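Local coordinates for protein ribose 5-phosphate isomerase (Trypanosoma cruzi, PDB 3M1P) that probably interconverts ribose 5-phosphate and ribulose 5-phosphate as a type B sugar-phosphate isomerase, assembled from four copies of the chain, at residues R100-A105 against E135-R140; E55-K60 against P83-A88; E18-Y23 against E122-F127; P12-H17 against P33-P38. The protein carries 1 engineered substitution. All coordinates share one frame; numbering follows the deposited sequence. Where two conformers were deposited one is given.

Interaction 1. Residues R100-A105 against E135-R140. With PO4 (phosphate ion), chain C.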
loop_
_atom_site.group_PDB
_atom_site.type_symbol
_atom_site.label_atom_id
_atom_site.label_comp_id
_atom_site.label_asym_id
_atom_site.label_seq_id
_atom_site.Cartn_x
_atom_site.Cartn_y
_atom_site.Cartn_z
ATOM N N ARG A 100 -12.887 11.270 -3.530
ATOM C CA ARG A 100 -13.693 12.478 -3.338
ATOM C C ARG A 100 -13.508 13.495 -4.484
ATOM O O ARG A 100 -14.492 13.982 -5.046
ATOM C CB ARG A 100 -13.383 13.117 -1.971
ATOM C CG ARG A 100 -13.627 12.196 -0.766
ATOM C CD ARG A 100 -15.125 11.988 -0.454
ATOM N NE ARG A 100 -15.794 13.273 -0.267
ATOM C CZ ARG A 100 -16.741 13.770 -1.068
ATOM N NH1 ARG A 100 -17.212 13.068 -2.104
ATOM N NH2 ARG A 100 -17.241 14.974 -0.810
ATOM N N ILE A 101 -12.253 13.805 -4.833
ATOM C CA ILE A 101 -11.949 14.827 -5.846
ATOM C C ILE A 101 -12.472 14.464 -7.245
ATOM O O ILE A 101 -13.086 15.306 -7.922
ATOM C CB ILE A 101 -10.418 15.149 -5.915
ATOM C CG1 ILE A 101 -9.893 15.643 -4.557
ATOM C CG2 ILE A 101 -10.122 16.183 -6.986
ATOM C CD1 ILE A 101 -8.352 15.800 -4.458
ATOM N N HIS A 102 -12.252 13.218 -7.658
ATOM C CA HIS A 102 -12.603 12.778 -9.010
ATOM C C HIS A 102 -13.953 12.066 -9.081
ATOM O O HIS A 102 -14.668 12.197 -10.070
ATOM C CB HIS A 102 -11.496 11.873 -9.586
ATOM C CG HIS A 102 -10.324 12.620 -10.151
ATOM N ND1 HIS A 102 -9.686 13.638 -9.472
ATOM C CD2 HIS A 102 -9.657 12.478 -11.322
ATOM C CE1 HIS A 102 -8.694 14.108 -10.210
ATOM N NE2 HIS A 102 -8.653 13.418 -11.337
ATOM N N ASN A 103 -14.292 11.303 -8.045
ATOM C CA ASN A 103 -15.462 10.422 -8.096
ATOM C C ASN A 103 -16.632 10.855 -7.232
ATOM O O ASN A 103 -17.677 10.198 -7.244
ATOM C CB ASN A 103 -15.060 8.990 -7.746
ATOM C CG ASN A 103 -13.840 8.524 -8.534
ATOM O OD1 ASN A 103 -13.915 8.311 -9.745
ATOM N ND2 ASN A 103 -12.720 8.403 -7.864
ATOM N N ASP A 104 -16.443 11.954 -6.489
ATOM C CA ASP A 104 -17.426 12.405 -5.507
ATOM C C ASP A 104 -17.982 11.193 -4.741
ATOM O O ASP A 104 -19.205 11.048 -4.573
ATOM C CB ASP A 104 -18.546 13.179 -6.215
ATOM C CG ASP A 104 -19.479 13.896 -5.248
ATOM O OD1 ASP A 104 -19.084 14.123 -4.086
ATOM O OD2 ASP A 104 -20.617 14.222 -5.670
ATOM N N ALA A 105 -17.079 10.318 -4.303
ATOM C CA ALA A 105 -17.465 9.097 -3.610
ATOM C C ALA A 105 -18.277 9.443 -2.376
ATOM O O ALA A 105 -17.957 10.399 -1.679
ATOM C CB ALA A 105 -16.223 8.272 -3.222
ATOM N N GLU A 135 -15.294 19.742 -11.226
ATOM C CA GLU A 135 -14.757 19.985 -12.570
ATOM C C GLU A 135 -15.532 19.242 -13.652
ATOM O O GLU A 135 -16.026 18.129 -13.429
ATOM C CB GLU A 135 -13.249 19.689 -12.641
ATOM C CG GLU A 135 -12.387 20.771 -11.977
ATOM C CD GLU A 135 -10.901 20.421 -11.918
ATOM O OE1 GLU A 135 -10.355 19.884 -12.909
ATOM O OE2 GLU A 135 -10.265 20.697 -10.871
ATOM N N GLU A 136 -15.634 19.885 -14.813
ATOM C CA GLU A 136 -16.503 19.450 -15.916
ATOM C C GLU A 136 -16.386 17.960 -16.260
ATOM O O GLU A 136 -17.397 17.266 -16.367
ATOM C CB GLU A 136 -16.266 20.329 -17.163
ATOM C CG GLU A 136 -17.107 19.937 -18.379
ATOM C CD GLU A 136 -17.021 20.935 -19.530
ATOM O OE1 GLU A 136 -15.894 21.276 -19.959
ATOM O OE2 GLU A 136 -18.095 21.366 -20.016
ATOM N N ARG A 137 -15.156 17.476 -16.419
ATOM C CA ARG A 137 -14.928 16.085 -16.815
ATOM C C ARG A 137 -15.412 15.060 -15.781
ATOM O O ARG A 137 -15.966 14.032 -16.159
ATOM C CB ARG A 137 -13.469 15.847 -17.233
ATOM C CG ARG A 137 -12.450 15.952 -16.116
ATOM C CD ARG A 137 -11.045 16.093 -16.663
ATOM N NE ARG A 137 -10.053 15.903 -15.609
ATOM C CZ ARG A 137 -9.660 16.859 -14.769
ATOM N NH1 ARG A 137 -10.169 18.080 -14.864
ATOM N NH2 ARG A 137 -8.756 16.593 -13.829
ATOM N N HIS A 138 -15.243 15.366 -14.489
ATOM C CA HIS A 138 -15.695 14.476 -13.411
ATOM C C HIS A 138 -17.213 14.404 -13.312
ATOM O O HIS A 138 -17.765 13.319 -13.130
ATOM C CB HIS A 138 -15.065 14.852 -12.062
ATOM C CG HIS A 138 -13.582 15.030 -12.131
ATOM N ND1 HIS A 138 -12.922 16.061 -11.496
ATOM C CD2 HIS A 138 -12.634 14.333 -12.800
ATOM C CE1 HIS A 138 -11.630 15.980 -11.757
ATOM N NE2 HIS A 138 -11.430 14.942 -12.549
ATOM N N VAL A 139 -17.872 15.556 -13.457
ATOM C CA VAL A 139 -19.337 15.630 -13.504
ATOM C C VAL A 139 -19.879 14.778 -14.653
ATOM O O VAL A 139 -20.755 13.929 -14.449
ATOM C CB VAL A 139 -19.848 17.102 -13.614
ATOM C CG1 VAL A 139 -21.371 17.156 -13.900
ATOM C CG2 VAL A 139 -19.505 17.884 -12.345
ATOM N N ARG A 140 -19.345 14.993 -15.852
ATOM C CA ARG A 140 -19.722 14.184 -17.011
ATOM C C ARG A 140 -19.532 12.680 -16.726
ATOM O O ARG A 140 -20.417 11.875 -17.025
ATOM C CB ARG A 140 -18.944 14.621 -18.262
ATOM C CG ARG A 140 -19.319 13.830 -19.539
ATOM C CD ARG A 140 -18.490 14.239 -20.756
ATOM N NE ARG A 140 -17.068 13.929 -20.624
ATOM C CZ ARG A 140 -16.114 14.846 -20.486
ATOM N NH1 ARG A 140 -16.431 16.137 -20.467
ATOM N NH2 ARG A 140 -14.845 14.482 -20.359
HETATM P P PO4 C . -7.804 13.119 -15.333
HETATM O O1 PO4 C . -7.404 14.317 -14.520
HETATM O O2 PO4 C . -8.901 13.497 -16.294
HETATM O O3 PO4 C . -8.287 12.020 -14.419
HETATM O O4 PO4 C . -6.613 12.646 -16.139
HETATM O O HOH W 1 -15.487 11.026 -12.178
#
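His102 and His138 lay their imidazoles against each other in a loop-to-helix contact of this alpha/beta fold, where the C-terminal helix 136-150 packs by the loop after helix 93-101. The aromatic contact is oblique, with ring centroids 4.0 Å apart and planes at 36°; His138 NE2 stands over the centre of the His102 ring. This holds for one of the two conformers of His102. A CH-pi contact joins the same pair, since His102 CA sits 4.0 Å from the centroid of the His138 ring. The first side-chain bond of His138 is aimed at 100-105, and with CG anti to the carbonyl carbon (chi1 -49°) its ring comes to lie over His102 CA. Ser133 fixes the ring's rotation by bonding to His138 ND1, and the same hydroxyl also bonds Ile101 O.

Electrostatic contacts gather round the phosphate ion. Arg137 NE reaches PO4 O2 at 2.8 Å and Arg137 NH2 reaches PO4 O1 at 2.7 Å, a two-pronged grip along one edge of the guanidinium. Arg141, and His11 and Arg113 of the second subunit, also bond this ion, which probably came from the crystallisation liquor; the site is consistent with the phosphate pocket of a sugar-phosphate isomerase. Arg137 NH1, on a guanidinium whose face is met by His138 NE2, makes a salt bridge with Glu135 OE1 at 2.7 Å.

Interaction 2. Residues E55-K60 against P83-A88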
loop_
_atom_site.group_PDB
_atom_site.type_symbol
_atom_site.label_atom_id
_atom_site.label_comp_id
_atom_site.label_asym_id
_atom_site.label_seq_id
_atom_site.Cartn_x
_atom_site.Cartn_y
_atom_site.Cartn_z
ATOM N N GLU A 55 -28.044 1.860 1.467
ATOM C CA GLU A 55 -29.421 2.339 1.319
ATOM C C GLU A 55 -29.624 3.679 2.024
ATOM O O GLU A 55 -30.252 4.576 1.470
ATOM C CB GLU A 55 -30.440 1.299 1.813
ATOM C CG GLU A 55 -30.471 0.007 1.015
ATOM C CD GLU A 55 -31.099 0.137 -0.371
ATOM O OE1 GLU A 55 -31.760 1.166 -0.661
ATOM O OE2 GLU A 55 -30.942 -0.818 -1.173
ATOM N N MET A 56 -29.061 3.818 3.225
ATOM C CA MET A 56 -29.125 5.072 3.964
ATOM C C MET A 56 -28.531 6.219 3.153
ATOM O O MET A 56 -29.104 7.315 3.101
ATOM C CB MET A 56 -28.424 4.936 5.308
ATOM C CG MET A 56 -29.126 3.980 6.260
ATOM S SD MET A 56 -28.156 3.654 7.739
ATOM C CE MET A 56 -28.257 5.247 8.565
ATOM N N VAL A 57 -27.389 5.959 2.514
ATOM C CA VAL A 57 -26.748 6.942 1.646
ATOM C C VAL A 57 -27.634 7.241 0.421
ATOM O O VAL A 57 -27.900 8.398 0.106
ATOM C CB VAL A 57 -25.320 6.486 1.202
ATOM C CG1 VAL A 57 -24.799 7.373 0.062
ATOM C CG2 VAL A 57 -24.345 6.486 2.384
ATOM N N ALA A 58 -28.088 6.191 -0.263
ATOM C CA ALA A 58 -28.954 6.352 -1.430
ATOM C C ALA A 58 -30.255 7.117 -1.106
ATOM O O ALA A 58 -30.653 8.004 -1.875
ATOM C CB ALA A 58 -29.263 4.998 -2.050
ATOM N N ARG A 59 -30.900 6.770 0.010
ATOM C CA ARG A 59 -32.120 7.457 0.453
ATOM C C ARG A 59 -31.817 8.833 1.047
ATOM O O ARG A 59 -32.734 9.585 1.383
ATOM C CB ARG A 59 -32.903 6.599 1.461
ATOM C CG ARG A 59 -33.522 5.348 0.844
ATOM C CD ARG A 59 -34.452 4.639 1.806
ATOM N NE ARG A 59 -35.115 3.487 1.192
ATOM C CZ ARG A 59 -36.259 3.539 0.505
ATOM N NH1 ARG A 59 -36.893 4.692 0.311
ATOM N NH2 ARG A 59 -36.770 2.425 0.000
ATOM N N LYS A 60 -30.524 9.144 1.169
ATOM C CA LYS A 60 -30.024 10.439 1.681
ATOM C C LYS A 60 -30.308 10.681 3.172
ATOM O O LYS A 60 -30.304 11.820 3.631
ATOM C CB LYS A 60 -30.469 11.630 0.809
ATOM C CG LYS A 60 -30.083 11.529 -0.675
ATOM C CD LYS A 60 -30.879 12.523 -1.523
ATOM C CE LYS A 60 -30.695 12.272 -3.026
ATOM N NZ LYS A 60 -29.289 12.567 -3.534
ATOM N N PRO A 83 -28.187 1.838 -6.277
ATOM C CA PRO A 83 -28.115 3.007 -7.151
ATOM C C PRO A 83 -27.957 4.298 -6.353
ATOM O O PRO A 83 -28.574 4.448 -5.308
ATOM C CB PRO A 83 -29.460 2.983 -7.898
ATOM C CG PRO A 83 -29.951 1.576 -7.765
ATOM C CD PRO A 83 -29.477 1.140 -6.405
ATOM N N GLY A 84 -27.119 5.207 -6.842
ATOM C CA GLY A 84 -26.845 6.453 -6.136
ATOM C C GLY A 84 -25.590 6.355 -5.290
ATOM O O GLY A 84 -25.062 7.359 -4.832
ATOM N N VAL A 85 -25.102 5.139 -5.085
ATOM C CA VAL A 85 -23.925 4.934 -4.255
ATOM C C VAL A 85 -22.662 4.933 -5.121
ATOM O O VAL A 85 -22.635 4.351 -6.220
ATOM C CB VAL A 85 -24.050 3.648 -3.408
ATOM C CG1 VAL A 85 -22.718 3.261 -2.779
ATOM C CG2 VAL A 85 -25.103 3.831 -2.335
ATOM N N ARG A 86 -21.638 5.624 -4.628
ATOM C CA ARG A 86 -20.301 5.576 -5.207
ATOM C C ARG A 86 -19.352 5.223 -4.071
ATOM O O ARG A 86 -18.922 6.089 -3.311
ATOM C CB ARG A 86 -19.938 6.905 -5.870
ATOM C CG ARG A 86 -20.828 7.244 -7.074
ATOM C CD ARG A 86 -20.401 8.535 -7.736
ATOM N NE ARG A 86 -20.597 9.657 -6.826
ATOM C CZ ARG A 86 -21.782 10.190 -6.538
ATOM N NH1 ARG A 86 -22.890 9.713 -7.104
ATOM N NH2 ARG A 86 -21.855 11.203 -5.678
ATOM N N ALA A 87 -19.070 3.930 -3.954
ATOM C CA ALA A 87 -18.319 3.371 -2.844
ATOM C C ALA A 87 -16.898 3.070 -3.284
ATOM O O ALA A 87 -16.675 2.280 -4.219
ATOM C CB ALA A 87 -18.988 2.106 -2.336
ATOM N N ALA A 88 -15.955 3.710 -2.600
ATOM C CA ALA A 88 -14.542 3.656 -2.950
ATOM C C ALA A 88 -13.753 2.835 -1.939
ATOM O O ALA A 88 -13.674 3.204 -0.749
ATOM C CB ALA A 88 -13.978 5.064 -3.043
#
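Ala58 turns its methyl group onto the backbone that leads into strand 87-89: Ala58 CB lies 3.4 Å from Pro83 O. This is the closest approach between the last turn of helix 46-58 and the 83-88 segment, and it shows how a small side chain lets a helix end settle close to a loop. The two backbones come together at the same place, with Ala58 CA 5.2 Å from Gly84 CA, where Gly84 takes a positive phi of 96° and bends the chain past the helix.

Val85 meets the helix at two points through a single branch. Its CG2 lies 4.3 Å from Ala58 CB and, at an equal 4.3 Å, from Val57 CG1, so this methyl faces both residues. Val57 aims its side chain at the loop, and with CG1 anti to the backbone N (chi1 168°) that branch is the one that meets Val85. Both valines also pack on Ile107 of strand 107-111, which joins the pair to the parallel sheet. Just beyond, the helix finishes in a Schellman motif: Lys60 has positive phi, and its N bonds to Val57 O at 2.9 Å.

No hydrogen bond links the two segments. The loop's polar backbone is served by others: Glu149 takes Gly84 N, Asn106 bonds Gly84 O, and Lys81 of the second subunit bonds Val85 O. Cohesion between the helix end and the loop therefore rests on van der Waals fit, while the hydrogen bonds that hold the loop tie it to its neighbours.

Interaction 3. Residues E18-Y23 against E122-F127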
loop_
_atom_site.group_PDB
_atom_site.type_symbol
_atom_site.label_atom_id
_atom_site.label_comp_id
_atom_site.label_asym_id
_atom_site.label_seq_id
_atom_site.Cartn_x
_atom_site.Cartn_y
_atom_site.Cartn_z
ATOM N N GLU A 18 -15.420 1.289 17.450
ATOM C CA GLU A 18 -15.243 2.474 18.292
ATOM C C GLU A 18 -14.184 3.394 17.682
ATOM O O GLU A 18 -14.362 4.611 17.659
ATOM C CB GLU A 18 -14.896 2.093 19.750
ATOM C CG GLU A 18 -16.018 1.330 20.476
ATOM C CD GLU A 18 -15.774 1.126 21.987
ATOM O OE1 GLU A 18 -14.630 1.330 22.474
ATOM O OE2 GLU A 18 -16.746 0.749 22.693
ATOM N N ASN A 19 -13.094 2.804 17.186
ATOM C CA ASN A 19 -12.088 3.524 16.373
ATOM C C ASN A 19 -12.739 4.327 15.242
ATOM O O ASN A 19 -12.484 5.520 15.078
ATOM C CB ASN A 19 -11.076 2.549 15.726
ATOM C CG ASN A 19 -10.269 1.747 16.736
ATOM O OD1 ASN A 19 -9.046 1.906 16.835
ATOM N ND2 ASN A 19 -10.933 0.849 17.452
ATOM N N LEU A 20 -13.579 3.651 14.455
ATOM C CA LEU A 20 -14.249 4.269 13.310
ATOM C C LEU A 20 -15.124 5.441 13.734
ATOM O O LEU A 20 -15.073 6.504 13.115
ATOM C CB LEU A 20 -15.083 3.231 12.558
ATOM C CG LEU A 20 -14.319 1.987 12.121
ATOM C CD1 LEU A 20 -15.284 0.962 11.550
ATOM C CD2 LEU A 20 -13.194 2.332 11.116
ATOM N N ILE A 21 -15.910 5.237 14.796
ATOM C CA ILE A 21 -16.746 6.304 15.372
ATOM C C ILE A 21 -15.869 7.510 15.735
ATOM O O ILE A 21 -16.142 8.641 15.321
ATOM C CB ILE A 21 -17.561 5.805 16.612
ATOM C CG1 ILE A 21 -18.627 4.795 16.183
ATOM C CG2 ILE A 21 -18.195 6.987 17.368
ATOM C CD1 ILE A 21 -19.217 3.957 17.326
ATOM N N LEU A 22 -14.793 7.240 16.470
ATOM C CA LEU A 22 -13.820 8.265 16.831
ATOM C C LEU A 22 -13.189 8.964 15.614
ATOM O O LEU A 22 -13.102 10.191 15.590
ATOM C CB LEU A 22 -12.745 7.681 17.761
ATOM C CG LEU A 22 -11.646 8.640 18.230
ATOM C CD1 LEU A 22 -12.230 9.808 19.034
ATOM C CD2 LEU A 22 -10.539 7.924 19.031
ATOM N N TYR A 23 -12.762 8.202 14.604
ATOM C CA TYR A 23 -12.104 8.813 13.417
ATOM C C TYR A 23 -13.028 9.781 12.658
ATOM O O TYR A 23 -12.574 10.798 12.114
ATOM C CB TYR A 23 -11.521 7.751 12.458
ATOM C CG TYR A 23 -10.556 6.771 13.113
ATOM C CD1 TYR A 23 -9.785 7.151 14.228
ATOM C CD2 TYR A 23 -10.411 5.471 12.626
ATOM C CE1 TYR A 23 -8.909 6.267 14.832
ATOM C CE2 TYR A 23 -9.530 4.576 13.223
ATOM C CZ TYR A 23 -8.781 4.982 14.331
ATOM O OH TYR A 23 -7.901 4.120 14.941
ATOM N N GLU A 122 -6.472 7.936 8.844
ATOM C CA GLU A 122 -6.098 8.909 7.841
ATOM C C GLU A 122 -7.047 8.873 6.644
ATOM O O GLU A 122 -7.452 9.924 6.134
ATOM C CB GLU A 122 -4.665 8.635 7.381
ATOM C CG GLU A 122 -4.076 9.685 6.451
ATOM C CD GLU A 122 -2.707 9.288 5.954
ATOM O OE1 GLU A 122 -2.603 8.264 5.253
ATOM O OE2 GLU A 122 -1.738 9.977 6.282
ATOM N N ILE A 123 -7.395 7.663 6.201
ATOM C CA ILE A 123 -8.350 7.473 5.109
ATOM C C ILE A 123 -9.711 8.117 5.444
ATOM O O ILE A 123 -10.245 8.891 4.647
ATOM C CB ILE A 123 -8.512 5.977 4.773
ATOM C CG1 ILE A 123 -7.252 5.441 4.091
ATOM C CG2 ILE A 123 -9.765 5.697 3.893
ATOM C CD1 ILE A 123 -7.231 3.924 4.016
ATOM N N ILE A 124 -10.258 7.809 6.619
ATOM C CA ILE A 124 -11.583 8.321 6.988
ATOM C C ILE A 124 -11.587 9.848 7.053
ATOM O O ILE A 124 -12.460 10.485 6.482
ATOM C CB ILE A 124 -12.123 7.656 8.294
ATOM C CG1 ILE A 124 -12.535 6.215 7.987
ATOM C CG2 ILE A 124 -13.323 8.446 8.891
ATOM C CD1 ILE A 124 -12.753 5.366 9.215
ATOM N N ILE A 125 -10.574 10.423 7.697
ATOM C CA ILE A 125 -10.460 11.873 7.821
ATOM C C ILE A 125 -10.302 12.560 6.468
ATOM O O ILE A 125 -11.007 13.523 6.176
ATOM C CB ILE A 125 -9.320 12.264 8.822
ATOM C CG1 ILE A 125 -9.740 11.892 10.262
ATOM C CG2 ILE A 125 -8.895 13.755 8.642
ATOM C CD1 ILE A 125 -8.571 11.744 11.269
ATOM N N THR A 126 -9.388 12.055 5.643
ATOM C CA THR A 126 -9.165 12.605 4.313
ATOM C C THR A 126 -10.421 12.529 3.426
ATOM O O THR A 126 -10.765 13.485 2.742
ATOM C CB THR A 126 -7.984 11.885 3.613
ATOM O OG1 THR A 126 -6.850 11.892 4.483
ATOM C CG2 THR A 126 -7.646 12.570 2.293
ATOM N N PHE A 127 -11.088 11.384 3.452
ATOM C CA PHE A 127 -12.330 11.178 2.726
ATOM C C PHE A 127 -13.390 12.215 3.123
ATOM O O PHE A 127 -13.996 12.848 2.264
ATOM C CB PHE A 127 -12.849 9.782 3.034
ATOM C CG PHE A 127 -14.026 9.374 2.212
ATOM C CD1 PHE A 127 -13.848 8.866 0.937
ATOM C CD2 PHE A 127 -15.327 9.462 2.737
ATOM C CE1 PHE A 127 -14.950 8.461 0.175
ATOM C CE2 PHE A 127 -16.433 9.057 1.988
ATOM C CZ PHE A 127 -16.247 8.565 0.702
#
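Leu20 and Ile124 meet through their terminal methyl groups, in a helix-helix contact of this alpha/beta fold built round a five-stranded parallel sheet. Helices 17-26 and 117-129 run in broadly the same direction, and their short segments cross at -33° with axes 9.8 Å apart. That separation is bridged by branched aliphatic side chains and one aromatic.

Apolar packing centres on Ile124, which points at the partner helix and divides its work between two branches. Its CD1 touches Leu20 CD2 at 3.6 Å and also comes up to the edge of the Tyr23 ring, near the ring plane. Its CG2, set anti to the backbone N, instead meets the base of the tyrosine, lying 4.1 Å from Tyr23 CB. Leu20 and Tyr23 both cross Ile124 at about a right angle. Leu20 continues onto Ile120, and Tyr23 onto Val117 and Arg121, which extends the seam back along helix 117-129.

Side chain also meets backbone here: Ile125 CG1 lies 3.6 Å from Tyr23 O. No hydrogen bond passes between the segments.

Away from the seam, Glu122 and Thr126 make polar contacts. Glu122 OE2 is hydrogen-bonded to His93 ND1 of the third subunit, so the helix that packs on 17-26 also takes part in the assembly. Within the helix, Glu122 O accepts two bonds, from Thr126 N at 2.9 Å and from the hydroxyl Thr126 OG1 at 2.6 Å, which reach it from opposite faces of the carbonyl plane.

Interaction 4. Residues P12-H17 against P33-P38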
loop_
_atom_site.group_PDB
_atom_site.type_symbol
_atom_site.label_atom_id
_atom_site.label_comp_id
_atom_site.label_asym_id
_atom_site.label_seq_id
_atom_site.Cartn_x
_atom_site.Cartn_y
_atom_site.Cartn_z
ATOM N N PRO A 12 -14.860 -9.334 11.676
ATOM C CA PRO A 12 -13.483 -9.010 12.059
ATOM C C PRO A 12 -13.235 -7.516 12.322
ATOM O O PRO A 12 -12.401 -7.175 13.173
ATOM C CB PRO A 12 -12.649 -9.497 10.866
ATOM C CG PRO A 12 -13.586 -9.570 9.722
ATOM C CD PRO A 12 -14.923 -9.889 10.306
ATOM N N ALA A 13 -13.958 -6.649 11.609
ATOM C CA ALA A 13 -13.835 -5.197 11.763
ATOM C C ALA A 13 -14.640 -4.645 12.942
ATOM O O ALA A 13 -14.517 -3.468 13.288
ATOM C CB ALA A 13 -14.238 -4.497 10.483
ATOM N N PHE A 14 -15.472 -5.492 13.554
ATOM C CA PHE A 14 -16.205 -5.099 14.762
ATOM C C PHE A 14 -15.262 -4.632 15.882
ATOM O O PHE A 14 -15.543 -3.664 16.577
ATOM C CB PHE A 14 -17.132 -6.220 15.261
ATOM C CG PHE A 14 -17.744 -5.936 16.606
ATOM C CD1 PHE A 14 -18.832 -5.077 16.721
ATOM C CD2 PHE A 14 -17.196 -6.489 17.765
ATOM C CE1 PHE A 14 -19.387 -4.791 17.972
ATOM C CE2 PHE A 14 -17.741 -6.215 19.018
ATOM C CZ PHE A 14 -18.839 -5.360 19.115
ATOM N N ALA A 15 -14.130 -5.308 16.036
ATOM C CA ALA A 15 -13.127 -4.927 17.045
ATOM C C ALA A 15 -12.676 -3.456 16.965
ATOM O O ALA A 15 -12.156 -2.903 17.939
ATOM C CB ALA A 15 -11.914 -5.863 16.965
ATOM N N ILE A 16 -12.871 -2.824 15.808
ATOM C CA ILE A 16 -12.402 -1.453 15.626
ATOM C C ILE A 16 -13.527 -0.436 15.401
ATOM O O ILE A 16 -13.273 0.683 14.977
ATOM C CB ILE A 16 -11.299 -1.342 14.519
ATOM C CG1 ILE A 16 -11.872 -1.657 13.127
ATOM C CG2 ILE A 16 -10.106 -2.250 14.872
ATOM C CD1 ILE A 16 -11.075 -1.097 11.962
ATOM N N HIS A 17 -14.763 -0.810 15.714
ATOM C CA HIS A 17 -15.897 0.061 15.394
ATOM C C HIS A 17 -15.918 1.357 16.213
ATOM O O HIS A 17 -16.356 2.402 15.716
ATOM C CB HIS A 17 -17.223 -0.705 15.467
ATOM C CG HIS A 17 -17.707 -0.961 16.859
ATOM N ND1 HIS A 17 -18.730 -0.237 17.431
ATOM C CD2 HIS A 17 -17.303 -1.850 17.797
ATOM C CE1 HIS A 17 -18.942 -0.675 18.660
ATOM N NE2 HIS A 17 -18.085 -1.650 18.909
ATOM N N PRO A 33 -21.137 10.523 13.526
ATOM C CA PRO A 33 -21.174 9.084 13.273
ATOM C C PRO A 33 -22.517 8.465 13.666
ATOM O O PRO A 33 -23.083 8.792 14.725
ATOM C CB PRO A 33 -20.049 8.528 14.152
ATOM C CG PRO A 33 -19.802 9.554 15.186
ATOM C CD PRO A 33 -20.252 10.874 14.656
ATOM N N VAL A 34 -23.016 7.597 12.794
ATOM C CA VAL A 34 -24.250 6.856 13.012
ATOM C C VAL A 34 -23.855 5.400 12.881
ATOM O O VAL A 34 -23.697 4.871 11.774
ATOM C CB VAL A 34 -25.346 7.238 11.960
ATOM C CG1 VAL A 34 -26.659 6.517 12.239
ATOM C CG2 VAL A 34 -25.558 8.748 11.915
ATOM N N TYR A 35 -23.648 4.751 14.016
ATOM C CA TYR A 35 -23.178 3.376 13.980
ATOM C C TYR A 35 -24.299 2.381 13.661
ATOM O O TYR A 35 -25.284 2.271 14.406
ATOM C CB TYR A 35 -22.424 2.984 15.248
ATOM C CG TYR A 35 -21.885 1.586 15.141
ATOM C CD1 TYR A 35 -20.851 1.283 14.247
ATOM C CD2 TYR A 35 -22.432 0.551 15.903
ATOM C CE1 TYR A 35 -20.375 -0.019 14.122
ATOM C CE2 TYR A 35 -21.962 -0.750 15.785
ATOM C CZ TYR A 35 -20.930 -1.027 14.901
ATOM O OH TYR A 35 -20.463 -2.319 14.796
ATOM N N CYS A 36 -24.120 1.663 12.547
ATOM C CA CYS A 36 -25.118 0.742 12.024
ATOM C C CYS A 36 -24.540 -0.652 11.803
ATOM O O CYS A 36 -25.121 -1.454 11.080
ATOM C CB CYS A 36 -25.701 1.286 10.711
ATOM S SG CYS A 36 -26.629 2.836 10.871
ATOM N N GLY A 37 -23.400 -0.939 12.421
ATOM C CA GLY A 37 -22.727 -2.226 12.242
ATOM C C GLY A 37 -23.195 -3.190 13.313
ATOM O O GLY A 37 -24.093 -2.853 14.088
ATOM N N PRO A 38 -22.583 -4.389 13.384
ATOM C CA PRO A 38 -23.052 -5.358 14.367
ATOM C C PRO A 38 -22.909 -4.791 15.779
ATOM O O PRO A 38 -21.965 -4.035 16.054
ATOM C CB PRO A 38 -22.115 -6.556 14.168
ATOM C CG PRO A 38 -21.491 -6.363 12.858
ATOM C CD PRO A 38 -21.433 -4.898 12.622
#
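Tyr35 spreads one face of its ring beneath the His17 side chain, an oblique aromatic pair with centroids 4.6 Å apart and planes at 36°. The two side chains cross at about a right angle, and His17 CB joins in, 3.5 Å from Tyr35 CE1. With CG of His17 set between its backbone N and carbonyl carbon (chi1 76°), the imidazole stands over the phenol. On the opposite face of the tyrosine, Gly37 N lies 3.4 Å above the plane over the ring centre, so the phenol is held between a side chain and its own following backbone.

Tyr35 OH donates to Pro38 O at 2.6 Å, tilted 19° from the carbonyl plane, and ties the tyrosine to the backbone three residues on. Phe14 comes to the same oxygen with the edge of its ring: Phe14 CE1 lies 3.3 Å from Pro38 O, and Phe14 CD1 is 3.7 Å from Tyr35 OH.

The contact illustrates how a beta-alpha-beta unit can be closed by aromatic groups. Tyr35 rests on Thr9 of the adjacent parallel strand 3-9 and on Ile21 of helix 17-26, while Pro38 packs on Thr9 and on Phe49 of helix 46-58. The cluster thus sits where helix 11-14 and the first residue of helix 17-26 meet the end of strand 31-35.

From the N terminus, interaction 4 closes first, drawing 33-38 back to 12-17 round helix 17-26. Interaction 3 opens inside that loop at 18-23 and closes at 122-127, so the two cross; Ile21 packing on Pro33 and Tyr35 joins them. Interaction 2, from 55-60 to 83-88, nests within the long loop of interaction 3 and reaches back to interaction 4 where Met56 SD lies 3.6 Å from Cys36 SG. Interaction 1 follows interaction 2 in series and crosses interaction 3, bringing the C-terminal helix onto the loop after 93-101; an Arg86-Asp104 salt bridge links it to interaction 2. Together they join the ends of the strands outermost in this chain, 31-35 and 87-89, to surrounding helices.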